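Local structure of vacuolar protein sorting 29 (Cryptosporidium parvum, 2A22) at residues M73-N76 and Y82-S85; G63-C66 and Y70-M73; L29-L34 and E49-D54; F93-D96 and V102-E105; C142-T147 and M185-Q190. The protein probably acts in intracellular protein transport as the VPS29 component of a retromer-type sorting complex, and has a calcineurin-like phosphoesterase fold. All coordinates share one frame; numbering follows the deposited sequence.

Interaction 1: residues M73-N76 and Y82-S85; sequences MLKN and YIVS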
loop_
_atom_site.group_PDB
_atom_site.type_symbol
_atom_site.label_atom_id
_atom_site.label_comp_id
_atom_site.label_asym_id
_atom_site.label_seq_id
_atom_site.Cartn_x
_atom_site.Cartn_y
_atom_site.Cartn_z
ATOM N N MET A 73 -9.911 1.772 11.351
ATOM C CA MET A 73 -9.949 3.031 10.615
ATOM C C MET A 73 -9.883 2.733 9.098
ATOM O O MET A 73 -10.737 3.193 8.320
ATOM C CB MET A 73 -8.829 3.968 11.101
ATOM C CG MET A 73 -8.651 5.292 10.285
ATOM S SD MET A 73 -7.601 5.097 8.801
ATOM C CE MET A 73 -7.546 6.805 8.183
ATOM N N LEU A 74 -8.916 1.908 8.702
ATOM C CA LEU A 74 -8.739 1.528 7.291
ATOM C C LEU A 74 -9.936 0.767 6.738
ATOM O O LEU A 74 -10.370 1.033 5.607
ATOM C CB LEU A 74 -7.461 0.715 7.090
ATOM C CG LEU A 74 -6.103 1.407 7.247
ATOM C CD1 LEU A 74 -5.017 0.344 7.342
ATOM C CD2 LEU A 74 -5.779 2.394 6.106
ATOM N N LYS A 75 -10.496 -0.145 7.530
ATOM C CA LYS A 75 -11.715 -0.835 7.116
ATOM C C LYS A 75 -12.896 0.113 6.904
ATOM O O LYS A 75 -13.736 -0.126 6.042
ATOM C CB LYS A 75 -12.118 -1.926 8.100
ATOM C CG LYS A 75 -11.127 -3.079 8.198
ATOM C CD LYS A 75 -10.860 -3.759 6.862
ATOM C CE LYS A 75 -11.661 -5.016 6.699
ATOM N NZ LYS A 75 -11.133 -5.769 5.527
ATOM N N ASN A 76 -12.939 1.191 7.672
ATOM C CA ASN A 76 -14.030 2.168 7.554
ATOM C C ASN A 76 -13.909 3.154 6.388
ATOM O O ASN A 76 -14.853 3.894 6.103
ATOM C CB ASN A 76 -14.222 2.935 8.858
ATOM C CG ASN A 76 -15.127 2.208 9.800
ATOM O OD1 ASN A 76 -16.277 1.888 9.452
ATOM N ND2 ASN A 76 -14.626 1.916 11.002
ATOM N N TYR A 82 -8.342 -4.333 1.560
ATOM C CA TYR A 82 -7.489 -5.507 1.651
ATOM C C TYR A 82 -6.254 -5.184 2.470
ATOM O O TYR A 82 -5.526 -4.215 2.170
ATOM C CB TYR A 82 -7.073 -5.967 0.233
ATOM C CG TYR A 82 -8.285 -6.337 -0.607
ATOM C CD1 TYR A 82 -8.729 -7.643 -0.639
ATOM C CD2 TYR A 82 -9.017 -5.366 -1.327
ATOM C CE1 TYR A 82 -9.849 -8.014 -1.358
ATOM C CE2 TYR A 82 -10.163 -5.726 -2.072
ATOM C CZ TYR A 82 -10.559 -7.068 -2.072
ATOM O OH TYR A 82 -11.668 -7.520 -2.768
ATOM N N ILE A 83 -6.003 -6.006 3.486
ATOM C CA ILE A 83 -4.852 -5.855 4.365
ATOM C C ILE A 83 -4.125 -7.163 4.427
ATOM O O ILE A 83 -4.725 -8.233 4.677
ATOM C CB ILE A 83 -5.281 -5.438 5.790
ATOM C CG1 ILE A 83 -6.016 -4.077 5.746
ATOM C CG2 ILE A 83 -4.075 -5.419 6.747
ATOM C CD1 ILE A 83 -6.800 -3.686 7.050
ATOM N N VAL A 84 -2.825 -7.110 4.170
ATOM C CA VAL A 84 -2.021 -8.310 4.302
ATOM C C VAL A 84 -1.190 -8.244 5.592
ATOM O O VAL A 84 -0.943 -7.167 6.136
ATOM C CB VAL A 84 -1.145 -8.576 3.057
ATOM C CG1 VAL A 84 -2.052 -8.873 1.861
ATOM C CG2 VAL A 84 -0.171 -7.392 2.785
ATOM N N SER A 85 -0.792 -9.407 6.072
ATOM C CA SER A 85 0.049 -9.529 7.255
ATOM C C SER A 85 1.502 -9.076 7.029
ATOM O O SER A 85 2.167 -9.520 6.084
ATOM C CB SER A 85 0.050 -10.997 7.702
ATOM O OG SER A 85 0.537 -11.062 9.022
#
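I83 meets L74 and K75 inside a beta-alpha-beta unit, in which helix 68-77 packs against the parallel strands 58-61 and 81-83 at one edge of a mixed sheet. In the second segment, Y82 turns its ring to the opposite side of strand 81-83, toward V107, V109 and L118, while its CA lies 8.3 Å from the CA of K75. I83 follows and points at the helix. Its CG1 is anti to the carbonyl carbon and beside the backbone N (chi1 -61°), and the extended second torsion carries CD1 out to the helix surface. There I83 CD1 meets L74 CD1 at 4.4 Å, a loose methyl-methyl approach. V84 then leaves the helix and packs toward L118 and V107. The helix contributes one apolar and one amphipathic side chain. K75 starts off to one side, but bends at chi2 and chi3 so that its methylene chain crosses I83 obliquely. The bend leaves the ammonium group beside the isoleucine, where it donates to V81 O and has a weak, long ion pair to D96. The aliphatic part makes the nearest approach between the two segments, K75 CD to I83 CD1 at 4.1 Å.

Interaction 2: residues G63-C66 and Y70-M73; sequences GNVC and YVEM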
loop_
_atom_site.group_PDB
_atom_site.type_symbol
_atom_site.label_atom_id
_atom_site.label_comp_id
_atom_site.label_asym_id
_atom_site.label_seq_id
_atom_site.Cartn_x
_atom_site.Cartn_y
_atom_site.Cartn_z
ATOM N N GLY A 63 0.455 -4.012 4.989
ATOM C CA GLY A 63 0.687 -4.624 6.283
ATOM C C GLY A 63 1.454 -3.735 7.246
ATOM O O GLY A 63 1.663 -2.536 6.988
ATOM N N ASN A 64 1.874 -4.327 8.363
ATOM C CA ASN A 64 2.411 -3.549 9.486
ATOM C C ASN A 64 1.562 -2.336 9.880
ATOM O O ASN A 64 2.082 -1.237 10.138
ATOM C CB ASN A 64 3.884 -3.198 9.269
ATOM C CG ASN A 64 4.786 -4.367 9.559
ATOM O OD1 ASN A 64 4.334 -5.383 10.092
ATOM N ND2 ASN A 64 6.059 -4.248 9.207
ATOM N N VAL A 65 0.246 -2.547 9.871
ATOM C CA VAL A 65 -0.703 -1.624 10.501
ATOM C C VAL A 65 -0.474 -1.623 12.022
ATOM O O VAL A 65 -0.447 -0.558 12.637
ATOM C CB VAL A 65 -2.152 -2.035 10.191
ATOM C CG1 VAL A 65 -3.133 -1.124 10.908
ATOM C CG2 VAL A 65 -2.394 -2.030 8.669
ATOM N N CYS A 66 -0.316 -2.834 12.593
ATOM C CA CYS A 66 0.086 -3.086 13.998
ATOM C C CYS A 66 -0.928 -2.715 15.079
ATOM O O CYS A 66 -0.897 -3.271 16.176
ATOM C CB CYS A 66 1.445 -2.437 14.311
ATOM S SG CYS A 66 2.810 -3.006 13.270
ATOM N N TYR A 70 -6.238 1.081 14.052
ATOM C CA TYR A 70 -5.944 1.544 12.689
ATOM C C TYR A 70 -6.435 0.554 11.595
ATOM O O TYR A 70 -6.841 0.965 10.506
ATOM C CB TYR A 70 -4.473 1.989 12.562
ATOM C CG TYR A 70 -4.322 3.390 13.111
ATOM C CD1 TYR A 70 -4.285 3.638 14.496
ATOM C CD2 TYR A 70 -4.350 4.481 12.252
ATOM C CE1 TYR A 70 -4.232 4.959 14.996
ATOM C CE2 TYR A 70 -4.304 5.768 12.731
ATOM C CZ TYR A 70 -4.228 5.999 14.093
ATOM O OH TYR A 70 -4.148 7.292 14.514
ATOM N N VAL A 71 -6.455 -0.740 11.918
ATOM C CA VAL A 71 -7.200 -1.709 11.122
ATOM C C VAL A 71 -8.656 -1.239 10.939
ATOM O O VAL A 71 -9.185 -1.187 9.820
ATOM C CB VAL A 71 -7.145 -3.115 11.744
ATOM C CG1 VAL A 71 -8.164 -4.033 11.075
ATOM C CG2 VAL A 71 -5.709 -3.713 11.633
ATOM N N GLU A 72 -9.283 -0.853 12.047
ATOM C CA GLU A 72 -10.687 -0.425 12.033
ATOM C C GLU A 72 -10.877 0.862 11.247
ATOM O O GLU A 72 -11.865 1.007 10.534
ATOM C CB GLU A 72 -11.227 -0.322 13.467
ATOM C CG GLU A 72 -11.320 -1.747 14.090
ATOM C CD GLU A 72 -11.633 -1.796 15.587
ATOM O OE1 GLU A 72 -11.481 -0.788 16.319
ATOM O OE2 GLU A 72 -12.042 -2.882 16.041
ATOM N N MET A 73 -9.911 1.772 11.351
ATOM C CA MET A 73 -9.949 3.031 10.615
ATOM C C MET A 73 -9.883 2.733 9.098
ATOM O O MET A 73 -10.737 3.193 8.320
ATOM C CB MET A 73 -8.829 3.968 11.101
ATOM C CG MET A 73 -8.651 5.292 10.285
ATOM S SD MET A 73 -7.601 5.097 8.801
ATOM C CE MET A 73 -7.546 6.805 8.183
#
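The loop that links strand 58-61 to helix 68-77 folds back on the first turn of that helix, and V65 is the residue that touches it, through Y70 and V71. G63-N64 follows strand 58-61, probably at the place of the Gly-Asp motif of metallophosphoesterases, with Asn in place of Asp. The contact rests on one methyl. V65 CG1 extends away from its own backbone N (chi1 177°) and enters the angle between the two consecutive helix residues. On the Y70 side, V65 CG1 lies 3.8 Å from Y70 CB, whose ring then leads away toward E42. On the V71 side, the same CG1 is 3.5 Å from the backbone N of V71 and 3.7 Å from V71 CG2. The V65 and V71 side chains cross at about a right angle. The approach is close along the backbone as well, since the CA atoms of V65 and Y70 are 6.5 Å apart. The loop's polar groups are engaged elsewhere: the backbone N atoms of N64 and C66 both bond to the carboxylate of D89, while the N64 side chain reaches D87 and the backbone N of L88. The chemistry suggests that directional bonds to 87-89 probably set the course of the loop, while nondirectional methyl packing seats it against the helix.

Interaction 3: residues L29-L34 and E49-D54; sequences LLIGDL and ELLATD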
loop_
_atom_site.group_PDB
_atom_site.type_symbol
_atom_site.label_atom_id
_atom_site.label_comp_id
_atom_site.label_asym_id
_atom_site.label_seq_id
_atom_site.Cartn_x
_atom_site.Cartn_y
_atom_site.Cartn_z
ATOM N N LEU A 29 -6.290 3.489 -2.818
ATOM C CA LEU A 29 -5.332 3.942 -1.824
ATOM C C LEU A 29 -4.320 2.823 -1.545
ATOM O O LEU A 29 -4.697 1.706 -1.212
ATOM C CB LEU A 29 -6.050 4.406 -0.537
ATOM C CG LEU A 29 -5.155 4.614 0.705
ATOM C CD1 LEU A 29 -4.165 5.780 0.482
ATOM C CD2 LEU A 29 -6.011 4.855 1.977
ATOM N N LEU A 30 -3.040 3.132 -1.717
ATOM C CA LEU A 30 -1.935 2.198 -1.421
ATOM C C LEU A 30 -1.192 2.747 -0.218
ATOM O O LEU A 30 -0.708 3.894 -0.243
ATOM C CB LEU A 30 -0.996 2.060 -2.625
ATOM C CG LEU A 30 -1.683 1.896 -4.001
ATOM C CD1 LEU A 30 -0.664 1.817 -5.137
ATOM C CD2 LEU A 30 -2.540 0.630 -3.981
ATOM N N ILE A 31 -1.128 1.945 0.847
ATOM C CA ILE A 31 -0.716 2.451 2.157
ATOM C C ILE A 31 -0.199 1.277 3.005
ATOM O O ILE A 31 -0.613 0.125 2.801
ATOM C CB ILE A 31 -1.905 3.253 2.805
ATOM C CG1 ILE A 31 -1.417 4.176 3.910
ATOM C CG2 ILE A 31 -3.127 2.315 3.176
ATOM C CD1 ILE A 31 -2.488 5.117 4.461
ATOM N N GLY A 32 0.762 1.529 3.887
ATOM C CA GLY A 32 1.159 0.507 4.846
ATOM C C GLY A 32 2.311 0.935 5.757
ATOM O O GLY A 32 2.707 2.110 5.781
ATOM N N ASP A 33 2.812 -0.022 6.542
ATOM C CA ASP A 33 3.996 0.188 7.389
ATOM C C ASP A 33 3.778 1.385 8.295
ATOM O O ASP A 33 4.664 2.259 8.406
ATOM C CB ASP A 33 5.236 0.353 6.505
ATOM C CG ASP A 33 5.650 -0.969 5.863
ATOM O OD1 ASP A 33 5.817 -1.952 6.620
ATOM O OD2 ASP A 33 5.784 -1.037 4.626
ATOM N N LEU A 34 2.573 1.425 8.881
ATOM C CA LEU A 34 2.171 2.406 9.887
ATOM C C LEU A 34 2.954 2.192 11.162
ATOM O O LEU A 34 3.457 3.150 11.746
ATOM C CB LEU A 34 0.663 2.323 10.191
ATOM C CG LEU A 34 -0.335 2.928 9.188
ATOM C CD1 LEU A 34 -0.380 2.179 7.834
ATOM C CD2 LEU A 34 -1.732 2.929 9.830
ATOM N N GLU A 49 -7.436 14.823 5.363
ATOM C CA GLU A 49 -8.463 15.046 4.379
ATOM C C GLU A 49 -8.183 14.292 3.094
ATOM O O GLU A 49 -9.121 13.827 2.439
ATOM C CB GLU A 49 -8.626 16.545 4.113
ATOM C CG GLU A 49 -9.387 17.264 5.234
ATOM C CD GLU A 49 -9.664 18.733 4.924
ATOM O OE1 GLU A 49 -8.995 19.324 4.029
ATOM O OE2 GLU A 49 -10.561 19.303 5.596
ATOM N N LEU A 50 -6.903 14.150 2.744
ATOM C CA LEU A 50 -6.533 13.343 1.591
ATOM C C LEU A 50 -7.064 11.915 1.719
ATOM O O LEU A 50 -7.669 11.403 0.778
ATOM C CB LEU A 50 -5.019 13.366 1.342
ATOM C CG LEU A 50 -4.473 14.584 0.579
ATOM C CD1 LEU A 50 -2.951 14.587 0.622
ATOM C CD2 LEU A 50 -4.975 14.712 -0.881
ATOM N N LEU A 51 -6.860 11.294 2.887
ATOM C CA LEU A 51 -7.405 9.959 3.188
ATOM C C LEU A 51 -8.922 9.884 3.440
ATOM O O LEU A 51 -9.498 8.798 3.415
ATOM C CB LEU A 51 -6.627 9.322 4.344
ATOM C CG LEU A 51 -5.096 9.361 4.134
ATOM C CD1 LEU A 51 -4.312 9.050 5.391
ATOM C CD2 LEU A 51 -4.663 8.471 2.977
ATOM N N ALA A 52 -9.557 11.029 3.678
ATOM C CA ALA A 52 -11.008 11.086 3.895
ATOM C C ALA A 52 -11.796 11.235 2.590
ATOM O O ALA A 52 -13.020 11.169 2.610
ATOM C CB ALA A 52 -11.377 12.238 4.866
ATOM N N THR A 53 -11.107 11.432 1.461
ATOM C CA THR A 53 -11.813 11.661 0.198
ATOM C C THR A 53 -12.803 10.557 -0.185
ATOM O O THR A 53 -12.477 9.368 -0.140
ATOM C CB THR A 53 -10.883 11.967 -0.997
ATOM O OG1 THR A 53 -11.646 11.868 -2.206
ATOM C CG2 THR A 53 -9.762 11.010 -1.104
ATOM N N ASP A 54 -14.011 10.981 -0.547
ATOM C CA ASP A 54 -15.144 10.105 -0.886
ATOM C C ASP A 54 -14.837 9.140 -2.017
ATOM O O ASP A 54 -15.409 8.077 -2.101
ATOM C CB ASP A 54 -16.339 10.978 -1.366
ATOM C CG ASP A 54 -17.286 11.364 -0.247
ATOM O OD1 ASP A 54 -17.205 10.776 0.861
ATOM O OD2 ASP A 54 -18.129 12.259 -0.479
#
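L51 lays its CD2 methyl over the isopropyl end of L29, joining the short, weakly bonded helix 48-52 to strand 26-31 in a beta-alpha-beta unit completed by strand 58-61. L51 CD2 is 3.7 Å from L29 CD1 and 4.0 Å from L29 CD2, so one methyl faces both branches of its partner. The two side chains cross at about a right angle. L51 leaves its backbone to one side of the strand, but CG stands anti to the carbonyl carbon (chi1 -50°), and that swing brings the branch end in toward the sheet. L29 points at the helix, and the CA atoms of L29 and L51 are 8.1 Å apart. I31, two residues along and on the same face of the strand, adds a second support. The contact is buried, wholly apolar and small, with 102 Å² removed from both sides together. Neighbours enlarge it: F184 of the adjacent strand 183-190 touches both leucines, L43 reaches L51 from a loop, and helix 68-77 supplies I77 against L29. Toward the C-terminal end of strand 26-31, I31 CD1 stands 4.3 Å from L51 CD2.

Interaction 4: residues F93-D96 and V102-E105; sequences FNPD and VFPE
N94 lies against the ring of F103 and also bonds to the carbonyl of V102, tying together two parts of the long loop between strands 81-83 and 106-111 and forming an Asx turn within it. The side chain can be followed outward. CB sits over the middle of the F103 ring, 3.6 Å from its centroid and 6° off the ring normal, which meets the geometry of a CH-pi contact; N94 CB is also 3.5 Å from V102 O. CG, placed anti to the backbone N (chi1 -174°), continues across the same face and lies 3.7 Å from F103 CE1. The carboxamide stays almost parallel to the ring, so the amide and the aromatic are stacked. At the tip the two polar atoms part. OD1 turns back into its own segment and accepts the backbone N of D96 at 2.9 Å, the bond that defines the Asx turn, with the donor above the carbonyl plane. ND2 crosses to the other segment and donates to V102 O at 2.8 Å and 158°. That acceptor lies in the N94 amide plane, although ND2 stands above the plane of the V102 carbonyl. Both ends of the amide being bonded, its flip is fixed and it is held flat over the ring. A backbone bond between N94 and G101 draws the two parts of the loop together as well. The backbone of N94 also closes on the ring, with N94 N 3.3 Å from F103 CE2, and P95 CD approaches obliquely, 4.3 Å from F103 CZ.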
loop_
_atom_site.group_PDB
_atom_site.type_symbol
_atom_site.label_atom_id
_atom_site.label_comp_id
_atom_site.label_asym_id
_atom_site.label_seq_id
_atom_site.Cartn_x
_atom_site.Cartn_y
_atom_site.Cartn_z
ATOM N N PHE A 93 -6.439 -8.206 14.301
ATOM C CA PHE A 93 -7.461 -9.202 14.102
ATOM C C PHE A 93 -8.195 -8.846 12.806
ATOM O O PHE A 93 -8.649 -7.731 12.651
ATOM C CB PHE A 93 -8.424 -9.165 15.300
ATOM C CG PHE A 93 -9.692 -9.943 15.098
ATOM C CD1 PHE A 93 -9.703 -11.333 15.247
ATOM C CD2 PHE A 93 -10.884 -9.278 14.785
ATOM C CE1 PHE A 93 -10.884 -12.062 15.072
ATOM C CE2 PHE A 93 -12.072 -9.983 14.599
ATOM C CZ PHE A 93 -12.087 -11.377 14.745
ATOM N N ASN A 94 -8.283 -9.790 11.875
ATOM C CA ASN A 94 -9.001 -9.571 10.633
ATOM C C ASN A 94 -10.498 -9.701 10.921
ATOM O O ASN A 94 -10.977 -10.785 11.273
ATOM C CB ASN A 94 -8.564 -10.598 9.586
ATOM C CG ASN A 94 -9.162 -10.338 8.207
ATOM O OD1 ASN A 94 -10.073 -9.529 8.052
ATOM N ND2 ASN A 94 -8.651 -11.050 7.197
ATOM N N PRO A 95 -11.248 -8.600 10.784
ATOM C CA PRO A 95 -12.665 -8.757 11.063
ATOM C C PRO A 95 -13.478 -9.337 9.910
ATOM O O PRO A 95 -14.691 -9.332 10.008
ATOM C CB PRO A 95 -13.117 -7.331 11.349
ATOM C CG PRO A 95 -12.199 -6.495 10.490
ATOM C CD PRO A 95 -10.887 -7.215 10.430
ATOM N N ASP A 96 -12.850 -9.810 8.827
ATOM C CA ASP A 96 -13.623 -10.469 7.762
ATOM C C ASP A 96 -14.069 -11.873 8.222
ATOM O O ASP A 96 -13.252 -12.657 8.701
ATOM C CB ASP A 96 -12.858 -10.506 6.425
ATOM C CG ASP A 96 -12.671 -9.095 5.794
ATOM O OD1 ASP A 96 -13.414 -8.125 6.131
ATOM O OD2 ASP A 96 -11.757 -8.959 4.952
ATOM N N VAL A 102 -7.512 -14.028 10.739
ATOM C CA VAL A 102 -6.220 -14.170 10.045
ATOM C C VAL A 102 -6.155 -13.261 8.822
ATOM O O VAL A 102 -7.067 -13.279 7.998
ATOM C CB VAL A 102 -5.948 -15.636 9.613
ATOM C CG1 VAL A 102 -4.570 -15.763 8.918
ATOM C CG2 VAL A 102 -6.028 -16.589 10.830
ATOM N N PHE A 103 -5.116 -12.426 8.745
ATOM C CA PHE A 103 -4.864 -11.617 7.538
ATOM C C PHE A 103 -4.056 -12.420 6.522
ATOM O O PHE A 103 -3.105 -13.090 6.890
ATOM C CB PHE A 103 -4.133 -10.320 7.866
ATOM C CG PHE A 103 -4.986 -9.308 8.586
ATOM C CD1 PHE A 103 -5.906 -8.529 7.887
ATOM C CD2 PHE A 103 -4.879 -9.151 9.970
ATOM C CE1 PHE A 103 -6.728 -7.572 8.568
ATOM C CE2 PHE A 103 -5.673 -8.203 10.666
ATOM C CZ PHE A 103 -6.590 -7.402 9.955
ATOM N N PRO A 104 -4.416 -12.337 5.231
ATOM C CA PRO A 104 -3.694 -13.182 4.311
ATOM C C PRO A 104 -2.301 -12.660 4.100
ATOM O O PRO A 104 -2.047 -11.455 4.282
ATOM C CB PRO A 104 -4.504 -13.078 3.019
ATOM C CG PRO A 104 -5.187 -11.752 3.107
ATOM C CD PRO A 104 -5.435 -11.508 4.567
ATOM N N GLU A 105 -1.412 -13.570 3.717
ATOM C CA GLU A 105 -0.060 -13.231 3.371
ATOM C C GLU A 105 0.015 -12.500 2.014
ATOM O O GLU A 105 0.901 -11.677 1.779
ATOM C CB GLU A 105 0.794 -14.501 3.355
ATOM C CG GLU A 105 2.264 -14.230 3.116
ATOM C CD GLU A 105 3.173 -15.370 3.579
ATOM O OE1 GLU A 105 2.698 -16.532 3.625
ATOM O OE2 GLU A 105 4.366 -15.095 3.881
#

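Interaction 5: residues C142-T147 and M185-Q190; sequences CDILVT and MLMALQ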
loop_
_atom_site.group_PDB
_atom_site.type_symbol
_atom_site.label_atom_id
_atom_site.label_comp_id
_atom_site.label_asym_id
_atom_site.label_seq_id
_atom_site.Cartn_x
_atom_site.Cartn_y
_atom_site.Cartn_z
ATOM N N CYS A 142 0.210 -11.016 -11.834
ATOM C CA CYS A 142 -0.474 -9.727 -11.741
ATOM C C CYS A 142 0.105 -8.702 -12.727
ATOM O O CYS A 142 1.215 -8.876 -13.226
ATOM C CB CYS A 142 -0.481 -9.223 -10.284
ATOM S SG CYS A 142 1.147 -9.023 -9.588
ATOM N N ASP A 143 -0.677 -7.669 -13.045
ATOM C CA ASP A 143 -0.208 -6.543 -13.858
ATOM C C ASP A 143 0.511 -5.491 -13.029
ATOM O O ASP A 143 1.378 -4.797 -13.526
ATOM C CB ASP A 143 -1.387 -5.877 -14.565
ATOM C CG ASP A 143 -2.183 -6.855 -15.368
ATOM O OD1 ASP A 143 -1.586 -7.498 -16.243
ATOM O OD2 ASP A 143 -3.387 -7.014 -15.108
ATOM N N ILE A 144 0.113 -5.354 -11.766
ATOM C CA ILE A 144 0.706 -4.373 -10.857
ATOM C C ILE A 144 0.976 -5.089 -9.545
ATOM O O ILE A 144 0.107 -5.800 -9.007
ATOM C CB ILE A 144 -0.228 -3.141 -10.611
ATOM C CG1 ILE A 144 -0.618 -2.450 -11.935
ATOM C CG2 ILE A 144 0.428 -2.146 -9.614
ATOM C CD1 ILE A 144 -1.759 -1.393 -11.817
ATOM N N LEU A 145 2.189 -4.939 -9.046
ATOM C CA LEU A 145 2.537 -5.526 -7.754
ATOM C C LEU A 145 2.800 -4.451 -6.692
ATOM O O LEU A 145 3.659 -3.571 -6.869
ATOM C CB LEU A 145 3.750 -6.444 -7.890
ATOM C CG LEU A 145 4.261 -7.102 -6.605
ATOM C CD1 LEU A 145 3.236 -8.134 -6.033
ATOM C CD2 LEU A 145 5.610 -7.787 -6.842
ATOM N N VAL A 146 2.081 -4.565 -5.571
ATOM C CA VAL A 146 2.227 -3.631 -4.447
ATOM C C VAL A 146 2.836 -4.321 -3.208
ATOM O O VAL A 146 2.250 -5.254 -2.634
ATOM C CB VAL A 146 0.863 -3.004 -4.093
ATOM C CG1 VAL A 146 1.033 -1.871 -3.032
ATOM C CG2 VAL A 146 0.173 -2.473 -5.377
ATOM N N THR A 147 4.008 -3.857 -2.798
ATOM C CA THR A 147 4.690 -4.420 -1.633
ATOM C C THR A 147 5.183 -3.280 -0.726
ATOM O O THR A 147 5.262 -2.118 -1.159
ATOM C CB THR A 147 5.895 -5.294 -2.058
ATOM O OG1 THR A 147 6.887 -4.457 -2.670
ATOM C CG2 THR A 147 5.461 -6.380 -3.065
ATOM N N MET A 185 0.199 6.385 -1.625
ATOM C CA MET A 185 -0.149 6.600 -3.024
ATOM C C MET A 185 -1.655 6.543 -3.237
ATOM O O MET A 185 -2.376 5.794 -2.566
ATOM C CB MET A 185 0.508 5.550 -3.908
ATOM C CG MET A 185 2.016 5.617 -3.891
ATOM S SD MET A 185 2.671 4.201 -4.734
ATOM C CE MET A 185 4.409 4.610 -4.667
ATOM N N LEU A 186 -2.126 7.345 -4.174
ATOM C CA LEU A 186 -3.496 7.214 -4.638
ATOM C C LEU A 186 -3.407 6.959 -6.129
ATOM O O LEU A 186 -2.764 7.718 -6.845
ATOM C CB LEU A 186 -4.323 8.447 -4.279
ATOM C CG LEU A 186 -4.793 8.551 -2.816
ATOM C CD1 LEU A 186 -5.214 9.976 -2.460
ATOM C CD2 LEU A 186 -5.967 7.610 -2.583
ATOM N N MET A 187 -3.990 5.845 -6.578
ATOM C CA MET A 187 -3.841 5.372 -7.958
ATOM C C MET A 187 -5.208 5.405 -8.644
ATOM O O MET A 187 -6.134 4.661 -8.245
ATOM C CB MET A 187 -3.275 3.928 -7.959
ATOM C CG MET A 187 -3.054 3.311 -9.366
ATOM S SD MET A 187 -2.248 1.704 -9.315
ATOM C CE MET A 187 -0.633 2.167 -9.818
ATOM N N ALA A 188 -5.354 6.259 -9.656
ATOM C CA ALA A 188 -6.615 6.320 -10.404
ATOM C C ALA A 188 -6.511 5.357 -11.577
ATOM O O ALA A 188 -5.585 5.453 -12.395
ATOM C CB ALA A 188 -6.902 7.722 -10.918
ATOM N N LEU A 189 -7.467 4.438 -11.645
ATOM C CA LEU A 189 -7.566 3.537 -12.760
ATOM C C LEU A 189 -8.810 3.858 -13.580
ATOM O O LEU A 189 -9.937 3.923 -13.047
ATOM C CB LEU A 189 -7.585 2.090 -12.256
ATOM C CG LEU A 189 -6.381 1.626 -11.417
ATOM C CD1 LEU A 189 -6.700 0.280 -10.773
ATOM C CD2 LEU A 189 -5.113 1.518 -12.246
ATOM N N GLN A 190 -8.609 4.088 -14.870
ATOM C CA GLN A 190 -9.732 4.391 -15.744
ATOM C C GLN A 190 -9.510 3.709 -17.072
ATOM O O GLN A 190 -8.592 4.071 -17.805
ATOM C CB GLN A 190 -9.920 5.913 -15.928
ATOM C CG GLN A 190 -10.217 6.617 -14.629
ATOM C CD GLN A 190 -10.414 8.135 -14.761
ATOM O OE1 GLN A 190 -10.161 8.732 -15.810
ATOM N NE2 GLN A 190 -10.819 8.769 -13.652
#
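I144 and M187 meet tip to tip in the interior of the alpha-beta-beta-alpha sandwich, where the mixed sheet containing strand 144-147 faces the mixed sheet containing strand 183-190. In the first shell, I144 CD1 lies 4.0 Å from M187 SD, an apolar contact between a methyl and a thioether sulfur. Both side chains point into the gap between the sheets; the backbones stay far apart, with the CA atoms of I144 and M187 11.1 Å from each other. M187 spans its share because its first two torsions are extended, with CG anti to the backbone N (chi1 -179°), before the chain bends at chi3. Several residues of the next shell touch more than one of the partners. L162 and L164 of strand 161-165 touch both I144 and M187, F114 touches I144 and L189, and V194 of strand 193-202 touches M187 and L189. Further out, backbone bonds of I144 to K115 and G117 tie its strand to strand 114-119, and D143 OD2 accepts the backbone N of K115. L145 faces the other way, onto L133 and L140 of helix 130-140, which places that helix on the outer side of the sheet. At the margin of the contact, L189 CD2 approaches I144 CD1 at 4.5 Å.

Interactions 1 and 2 share M73 and helix 68-77; V65 CG2 reaches L74 CD1 at 3.8 Å. Interaction 4 lies against the same helix, where V71 CG1 is 3.9 Å from F103 CZ, and P104 O receives S85 N of interaction 1 at 3.0 Å. Interaction 3 adjoins interaction 1 through I31 and L74. It also meets interaction 2 where G63 O and D33 N, 2.8 Å apart, join the loops near D87, H120 and H149, whose donor atoms face one vacant point, possibly a metal site like those related phosphoesterases fill. Interaction 5 neighbours interaction 3 through L30 N and M185 O, 2.9 Å apart, but lies about 20 Å from interaction 2, centre to centre.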